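Local coordinates for protein oxalate--CoA ligase (Arabidopsis thaliana, PDB 5IE2) that belongs to the ANL superfamily of AMP-binding enzymes and binds adenosine-5'-triphosphate, at residues 434-442 with 453-464; 88-96 with 114-124. All blocks are in the same frame, centred on the assembly; numbering follows the deposited sequence.

Contact 1. Residues 434-442 with 453-464; sequences PDVSQGVAF and INCAVIPREGTT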
# COMPACT_ATOMS: atom_id res chain seq x y z
N PRO A 434 -17.71 18.92 -13.44
CA PRO A 434 -18.16 19.60 -12.21
C PRO A 434 -19.05 18.75 -11.32
O PRO A 434 -19.00 18.91 -10.09
CB PRO A 434 -18.97 20.80 -12.74
CG PRO A 434 -18.45 21.05 -14.10
CD PRO A 434 -17.94 19.72 -14.65
N ASP A 435 -19.82 17.84 -11.91
CA ASP A 435 -20.80 17.06 -11.14
C ASP A 435 -20.39 15.62 -10.88
O ASP A 435 -21.22 14.82 -10.46
CB ASP A 435 -22.16 17.05 -11.84
CG ASP A 435 -22.73 18.43 -12.02
OD1 ASP A 435 -22.50 19.29 -11.15
OD2 ASP A 435 -23.41 18.67 -13.04
N VAL A 436 -19.14 15.27 -11.16
CA VAL A 436 -18.68 13.90 -10.94
C VAL A 436 -17.89 13.81 -9.63
O VAL A 436 -16.93 14.55 -9.40
CB VAL A 436 -17.80 13.38 -12.12
CG1 VAL A 436 -17.18 12.08 -11.77
CG2 VAL A 436 -18.63 13.25 -13.40
N SER A 437 -18.33 12.93 -8.74
CA SER A 437 -17.62 12.73 -7.49
C SER A 437 -16.66 11.56 -7.65
O SER A 437 -15.55 11.56 -7.07
CB SER A 437 -18.58 12.47 -6.34
OG SER A 437 -18.67 11.08 -6.13
N GLN A 438 -17.08 10.54 -8.40
CA GLN A 438 -16.16 9.45 -8.68
C GLN A 438 -16.34 8.92 -10.10
O GLN A 438 -17.41 9.01 -10.66
CB GLN A 438 -16.33 8.31 -7.66
CG GLN A 438 -15.32 7.17 -7.84
CD GLN A 438 -13.83 7.61 -7.63
OE1 GLN A 438 -13.19 8.17 -8.55
NE2 GLN A 438 -13.28 7.31 -6.43
N GLY A 439 -15.29 8.37 -10.70
CA GLY A 439 -15.45 7.85 -12.07
C GLY A 439 -14.44 6.78 -12.44
O GLY A 439 -13.30 6.82 -11.94
N VAL A 440 -14.81 5.83 -13.30
CA VAL A 440 -13.89 4.76 -13.67
C VAL A 440 -14.16 4.33 -15.10
O VAL A 440 -15.32 4.11 -15.49
CB VAL A 440 -13.98 3.50 -12.72
CG1 VAL A 440 -15.40 2.95 -12.72
CG2 VAL A 440 -12.99 2.40 -13.16
N ALA A 441 -13.12 4.27 -15.92
CA ALA A 441 -13.26 3.81 -17.31
C ALA A 441 -12.81 2.38 -17.42
O ALA A 441 -11.98 1.94 -16.64
CB ALA A 441 -12.44 4.70 -18.28
N PHE A 442 -13.31 1.66 -18.44
CA PHE A 442 -13.02 0.24 -18.57
C PHE A 442 -13.32 -0.27 -19.97
O PHE A 442 -14.16 0.30 -20.69
CB PHE A 442 -13.80 -0.59 -17.51
CG PHE A 442 -15.30 -0.39 -17.54
CD1 PHE A 442 -16.09 -1.19 -18.36
CD2 PHE A 442 -15.92 0.55 -16.73
CE1 PHE A 442 -17.47 -1.03 -18.39
CE2 PHE A 442 -17.31 0.70 -16.75
CZ PHE A 442 -18.08 -0.08 -17.60
N ILE A 453 -14.37 1.40 -25.24
CA ILE A 453 -14.31 1.98 -23.92
C ILE A 453 -15.71 2.38 -23.43
O ILE A 453 -16.49 2.98 -24.18
CB ILE A 453 -13.38 3.21 -23.88
CG1 ILE A 453 -13.45 3.89 -22.51
CG2 ILE A 453 -13.72 4.19 -25.05
CD1 ILE A 453 -12.30 4.86 -22.29
N ASN A 454 -15.99 2.01 -22.17
CA ASN A 454 -17.15 2.46 -21.41
C ASN A 454 -16.68 3.09 -20.10
O ASN A 454 -15.50 3.02 -19.77
CB ASN A 454 -18.09 1.30 -21.11
CG ASN A 454 -18.93 0.88 -22.29
OD1 ASN A 454 -18.72 1.28 -23.44
ND2 ASN A 454 -19.91 0.04 -22.01
N CYS A 455 -17.58 3.69 -19.34
CA CYS A 455 -17.21 4.17 -18.03
C CYS A 455 -18.42 4.15 -17.07
O CYS A 455 -19.54 3.98 -17.52
CB CYS A 455 -16.63 5.58 -18.13
SG CYS A 455 -17.86 6.88 -18.46
N ALA A 456 -18.16 4.31 -15.78
CA ALA A 456 -19.21 4.49 -14.76
C ALA A 456 -18.87 5.69 -13.91
O ALA A 456 -17.67 5.92 -13.57
CB ALA A 456 -19.35 3.23 -13.90
N VAL A 457 -19.87 6.49 -13.58
CA VAL A 457 -19.64 7.63 -12.72
C VAL A 457 -20.64 7.65 -11.56
O VAL A 457 -21.78 7.19 -11.68
CB VAL A 457 -19.75 8.99 -13.50
CG1 VAL A 457 -18.74 9.07 -14.61
CG2 VAL A 457 -21.10 9.15 -14.07
N ILE A 458 -20.17 8.19 -10.44
CA ILE A 458 -21.00 8.59 -9.32
C ILE A 458 -21.14 10.10 -9.31
O ILE A 458 -20.12 10.84 -9.20
CB ILE A 458 -20.36 8.14 -7.99
CG1 ILE A 458 -20.22 6.63 -7.96
CG2 ILE A 458 -21.18 8.65 -6.81
CD1 ILE A 458 -19.49 6.14 -6.72
N PRO A 459 -22.40 10.58 -9.45
CA PRO A 459 -22.66 12.01 -9.42
C PRO A 459 -22.52 12.56 -8.00
O PRO A 459 -22.60 11.80 -7.02
CB PRO A 459 -24.10 12.13 -9.98
CG PRO A 459 -24.70 10.78 -9.85
CD PRO A 459 -23.59 9.77 -9.78
N ARG A 460 -22.23 13.85 -7.90
CA ARG A 460 -22.19 14.52 -6.62
C ARG A 460 -23.60 14.59 -6.08
O ARG A 460 -24.55 14.75 -6.85
CB ARG A 460 -21.60 15.92 -6.76
CG ARG A 460 -20.11 15.94 -7.03
CD ARG A 460 -19.64 17.35 -7.25
NE ARG A 460 -18.23 17.33 -7.62
CZ ARG A 460 -17.22 17.24 -6.76
NH1 ARG A 460 -17.46 17.18 -5.45
NH2 ARG A 460 -15.96 17.22 -7.21
N GLU A 461 -23.73 14.53 -4.76
CA GLU A 461 -25.05 14.55 -4.14
C GLU A 461 -25.80 15.84 -4.50
O GLU A 461 -25.22 16.93 -4.51
CB GLU A 461 -24.97 14.37 -2.62
CG GLU A 461 -25.65 13.06 -2.16
CD GLU A 461 -25.96 13.02 -0.67
OE1 GLU A 461 -25.16 12.46 0.11
OE2 GLU A 461 -27.04 13.54 -0.30
N GLY A 462 -27.07 15.68 -4.86
CA GLY A 462 -27.91 16.80 -5.22
C GLY A 462 -27.67 17.31 -6.62
O GLY A 462 -28.18 18.36 -7.00
N THR A 463 -26.91 16.56 -7.41
CA THR A 463 -26.74 16.94 -8.79
C THR A 463 -27.38 15.83 -9.59
O THR A 463 -27.53 14.71 -9.09
CB THR A 463 -25.25 17.08 -9.22
OG1 THR A 463 -24.61 15.81 -9.16
CG2 THR A 463 -24.50 18.10 -8.34
N THR A 464 -27.76 16.13 -10.81
CA THR A 464 -28.17 15.07 -11.72
C THR A 464 -27.30 15.11 -12.99
O THR A 464 -27.04 16.16 -13.58
CB THR A 464 -29.67 15.18 -12.09
OG1 THR A 464 -29.88 16.37 -12.85
CG2 THR A 464 -30.54 15.24 -10.83
O HOH W 1 -24.84 16.78 -14.71
O HOH W 2 -15.83 17.52 -9.90
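The ring of F442 leans across the neighbouring strand: CE1 lies 3.6 Å from N454 CB, CE2 the same distance from C455 C, and N454 O sits over one face, toward the rim. A chi1 of 57° sets CG between the backbone N and the carbonyl carbon, which swings the flat ring over its partner strand; F488 and the helix 503-510 also pack on it. Along this face V440 CG1 meets A456 CB at 4.1 Å, and Q438 CB meets I458 CD1. On the other face lie the non-hydrogen-bonded pairs G439-V457 and A441-C455, where the first strand carries no side chain or only a methyl; the CA atoms of A441 and C455 are 4.0 Å apart.

These strands form an antiparallel beta hairpin in the AMP-binding C-terminal domain, and strand 487-489 extends its sheet on the far side of 453-459. The pairing is interrupted by a classic bulge, where S437 N (2.8 Å) and Q438 N (3.2 Å) both donate to I458 O. The first comes nearly head-on to the oxygen, the second in the carbonyl plane on a lone pair.

Beyond the bulge R460 N donates to D435 O at 2.9 Å, and the extended R460 side chain runs alongside 434-436, its NE adding a weak hydrogen bond to P434 O. T463, closing a type II turn, lays CG2 3.6 Å from D435 OD1, while a water donates to D435 OD2.

Contact 2. Residues 88-96 with 114-124; sequences AAYTAEEFE and NAPAQEAASKL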
# COMPACT_ATOMS: atom_id res chain seq x y z
N ALA A 88 -8.71 -9.01 8.07
CA ALA A 88 -9.58 -9.54 9.12
C ALA A 88 -10.97 -9.86 8.59
O ALA A 88 -11.72 -10.59 9.26
CB ALA A 88 -9.68 -8.54 10.30
N ALA A 89 -11.31 -9.32 7.41
CA ALA A 89 -12.69 -9.46 6.89
C ALA A 89 -12.89 -10.71 6.04
O ALA A 89 -13.98 -10.95 5.50
CB ALA A 89 -13.06 -8.22 6.08
N TYR A 90 -11.86 -11.54 5.90
CA TYR A 90 -11.98 -12.78 5.14
C TYR A 90 -13.05 -13.72 5.74
O TYR A 90 -13.25 -13.76 6.96
CB TYR A 90 -10.63 -13.53 5.11
CG TYR A 90 -9.60 -12.99 4.12
CD1 TYR A 90 -9.97 -12.40 2.92
CD2 TYR A 90 -8.23 -13.09 4.40
CE1 TYR A 90 -9.01 -11.94 2.00
CE2 TYR A 90 -7.29 -12.62 3.51
CZ TYR A 90 -7.68 -12.06 2.30
OH TYR A 90 -6.71 -11.59 1.42
N THR A 91 -13.68 -14.50 4.86
CA THR A 91 -14.56 -15.58 5.30
C THR A 91 -13.73 -16.73 5.84
O THR A 91 -12.52 -16.80 5.60
CB THR A 91 -15.41 -16.09 4.18
OG1 THR A 91 -14.56 -16.75 3.22
CG2 THR A 91 -16.20 -14.95 3.54
N ALA A 92 -14.36 -17.67 6.54
CA ALA A 92 -13.63 -18.82 7.05
C ALA A 92 -12.98 -19.59 5.88
O ALA A 92 -11.88 -20.13 6.02
CB ALA A 92 -14.55 -19.75 7.86
N GLU A 93 -13.66 -19.65 4.73
CA GLU A 93 -13.13 -20.38 3.56
C GLU A 93 -11.88 -19.70 3.00
O GLU A 93 -10.89 -20.37 2.60
CB GLU A 93 -14.21 -20.50 2.45
CG GLU A 93 -15.61 -21.01 2.93
CD GLU A 93 -16.34 -20.09 3.93
OE1 GLU A 93 -16.24 -18.87 3.81
OE2 GLU A 93 -17.02 -20.58 4.86
N GLU A 94 -11.94 -18.37 2.95
CA GLU A 94 -10.78 -17.58 2.50
C GLU A 94 -9.62 -17.76 3.46
O GLU A 94 -8.48 -18.01 3.04
CB GLU A 94 -11.15 -16.12 2.37
CG GLU A 94 -12.19 -15.88 1.25
CD GLU A 94 -12.71 -14.45 1.19
OE1 GLU A 94 -13.14 -13.89 2.21
OE2 GLU A 94 -12.64 -13.85 0.10
N PHE A 95 -9.90 -17.65 4.75
CA PHE A 95 -8.84 -17.87 5.74
C PHE A 95 -8.23 -19.25 5.62
O PHE A 95 -7.01 -19.40 5.74
CB PHE A 95 -9.34 -17.68 7.16
CG PHE A 95 -9.30 -16.24 7.64
CD1 PHE A 95 -8.10 -15.55 7.74
CD2 PHE A 95 -10.49 -15.61 8.06
CE1 PHE A 95 -8.07 -14.22 8.24
CE2 PHE A 95 -10.46 -14.31 8.57
CZ PHE A 95 -9.25 -13.60 8.63
N GLU A 96 -9.04 -20.27 5.40
CA GLU A 96 -8.50 -21.61 5.28
C GLU A 96 -7.57 -21.68 4.08
O GLU A 96 -6.44 -22.24 4.18
CB GLU A 96 -9.62 -22.66 5.16
CG GLU A 96 -9.06 -24.03 4.83
CD GLU A 96 -10.10 -25.15 4.77
OE1 GLU A 96 -11.24 -24.95 5.24
OE2 GLU A 96 -9.75 -26.23 4.24
N ASN A 114 -11.02 -13.44 16.21
CA ASN A 114 -11.57 -13.36 14.87
C ASN A 114 -12.19 -14.71 14.56
O ASN A 114 -11.49 -15.72 14.36
CB ASN A 114 -10.49 -12.99 13.85
CG ASN A 114 -11.05 -12.82 12.44
OD1 ASN A 114 -11.58 -13.75 11.87
ND2 ASN A 114 -10.94 -11.63 11.89
N ALA A 115 -13.53 -14.78 14.58
CA ALA A 115 -14.17 -16.09 14.55
C ALA A 115 -13.91 -16.87 13.25
O ALA A 115 -13.59 -18.06 13.31
CB ALA A 115 -15.69 -15.93 14.83
N PRO A 116 -14.00 -16.22 12.07
CA PRO A 116 -13.70 -16.97 10.85
C PRO A 116 -12.24 -17.45 10.82
O PRO A 116 -11.99 -18.58 10.38
CB PRO A 116 -13.97 -15.96 9.73
CG PRO A 116 -14.97 -15.02 10.32
CD PRO A 116 -14.53 -14.87 11.77
N ALA A 117 -11.29 -16.62 11.27
CA ALA A 117 -9.89 -17.05 11.19
C ALA A 117 -9.67 -18.18 12.17
O ALA A 117 -9.01 -19.16 11.86
CB ALA A 117 -8.91 -15.88 11.47
N GLN A 118 -10.27 -18.07 13.34
CA GLN A 118 -10.14 -19.13 14.35
C GLN A 118 -10.76 -20.45 13.91
O GLN A 118 -10.24 -21.55 14.21
CB GLN A 118 -10.76 -18.68 15.67
CG GLN A 118 -9.89 -17.66 16.39
CD GLN A 118 -10.56 -17.03 17.58
OE1 GLN A 118 -10.71 -15.81 17.64
NE2 GLN A 118 -10.97 -17.84 18.54
N GLU A 119 -11.89 -20.35 13.23
CA GLU A 119 -12.59 -21.52 12.64
C GLU A 119 -11.68 -22.22 11.63
O GLU A 119 -11.47 -23.46 11.65
CB GLU A 119 -13.89 -21.07 11.98
CG GLU A 119 -14.73 -22.19 11.34
CD GLU A 119 -15.97 -21.67 10.58
OE1 GLU A 119 -16.51 -20.61 10.98
OE2 GLU A 119 -16.40 -22.31 9.58
N ALA A 120 -11.11 -21.41 10.72
CA ALA A 120 -10.18 -21.96 9.72
C ALA A 120 -8.92 -22.60 10.37
O ALA A 120 -8.48 -23.68 9.96
CB ALA A 120 -9.75 -20.87 8.71
N ALA A 121 -8.35 -21.93 11.38
CA ALA A 121 -7.12 -22.43 12.02
C ALA A 121 -7.44 -23.76 12.74
O ALA A 121 -6.67 -24.70 12.67
CB ALA A 121 -6.54 -21.38 13.01
N SER A 122 -8.59 -23.83 13.40
CA SER A 122 -8.98 -25.07 14.06
C SER A 122 -9.15 -26.21 13.05
O SER A 122 -8.69 -27.33 13.30
CB SER A 122 -10.27 -24.87 14.85
OG SER A 122 -10.67 -26.09 15.44
N LYS A 123 -9.80 -25.93 11.92
CA LYS A 123 -9.99 -26.97 10.91
C LYS A 123 -8.64 -27.48 10.39
O LYS A 123 -8.47 -28.66 10.12
CB LYS A 123 -10.84 -26.42 9.75
CG LYS A 123 -11.04 -27.38 8.59
CD LYS A 123 -12.05 -26.83 7.61
CE LYS A 123 -12.12 -27.65 6.32
NZ LYS A 123 -12.98 -26.96 5.28
N LEU A 124 -7.65 -26.59 10.30
CA LEU A 124 -6.34 -26.96 9.80
C LEU A 124 -5.37 -27.38 10.91
O LEU A 124 -4.22 -27.63 10.61
CB LEU A 124 -5.72 -25.80 9.05
CG LEU A 124 -6.38 -25.33 7.76
CD1 LEU A 124 -5.79 -23.94 7.30
CD2 LEU A 124 -6.24 -26.39 6.66
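Helices 92-96 and 115-123 run in broadly the same direction, their axes inclined at 50° and approaching to 7.9 Å. The small side chains of A92 and A120 allow this approach, A120 turning its CB into the backbone of the first helix, 3.4 Å from E96 N. The CA atoms of A92 and P116 are 4.2 Å apart. Each helix begins with a side-chain cap: T91 OG1 accepts from E94 N while E94 OE1 accepts from T91 N, a capping box, and N114 OD1 accepts from A117 N.

The F95 ring is clasped between side chains of the two segments. A117 CB stands over the centre of the ring, 3.5 Å from the centroid and only 5° off the normal, a CH-pi contact, while Y90 CB lies against the opposite face nearer the rim. A methyl group is compact enough to let the ring come this close to the helix backbone. T62 and L86 also touch the F95 side chain.

With CG anti to the backbone N (chi1 -177°), the N114 amide reaches both segments. Its ND2 donates to A88 O at 2.9 Å, on a lone pair in the carbonyl plane, and A88 O in turn lies in the amide plane. At the other end E96 extends from the first helix to meet an equally extended K123, whose NZ bonds to the syn lone pair of OE1 at 2.7 Å. The E96 CG methylene also touches both methyls of L124.

One amide thus ties the cap of helix 115-123 to the 88-91 loop, whereas the charge pair, at a more exposed end, probably adds less than the apolar packing.

How the contacts relate
Contact 2 is complete before contact 1 begins along the chain, and the two belong to different family regions: 88-96 with 114-124 to the AMP-binding region, 434-442 with 453-464 to the C-terminal one. Their centres are 37 Å apart and their nearest atoms about 20 Å, so neither touches the other. The adenosine-5'-triphosphate is a common landmark: the side chain of V440 in contact 1 is about 12 Å from it, and that of Y90 in contact 2 about 11 Å. Q438 NE2 is hydrogen-bonded to Q265 OE1, linking contact 1 to the AMP-binding region.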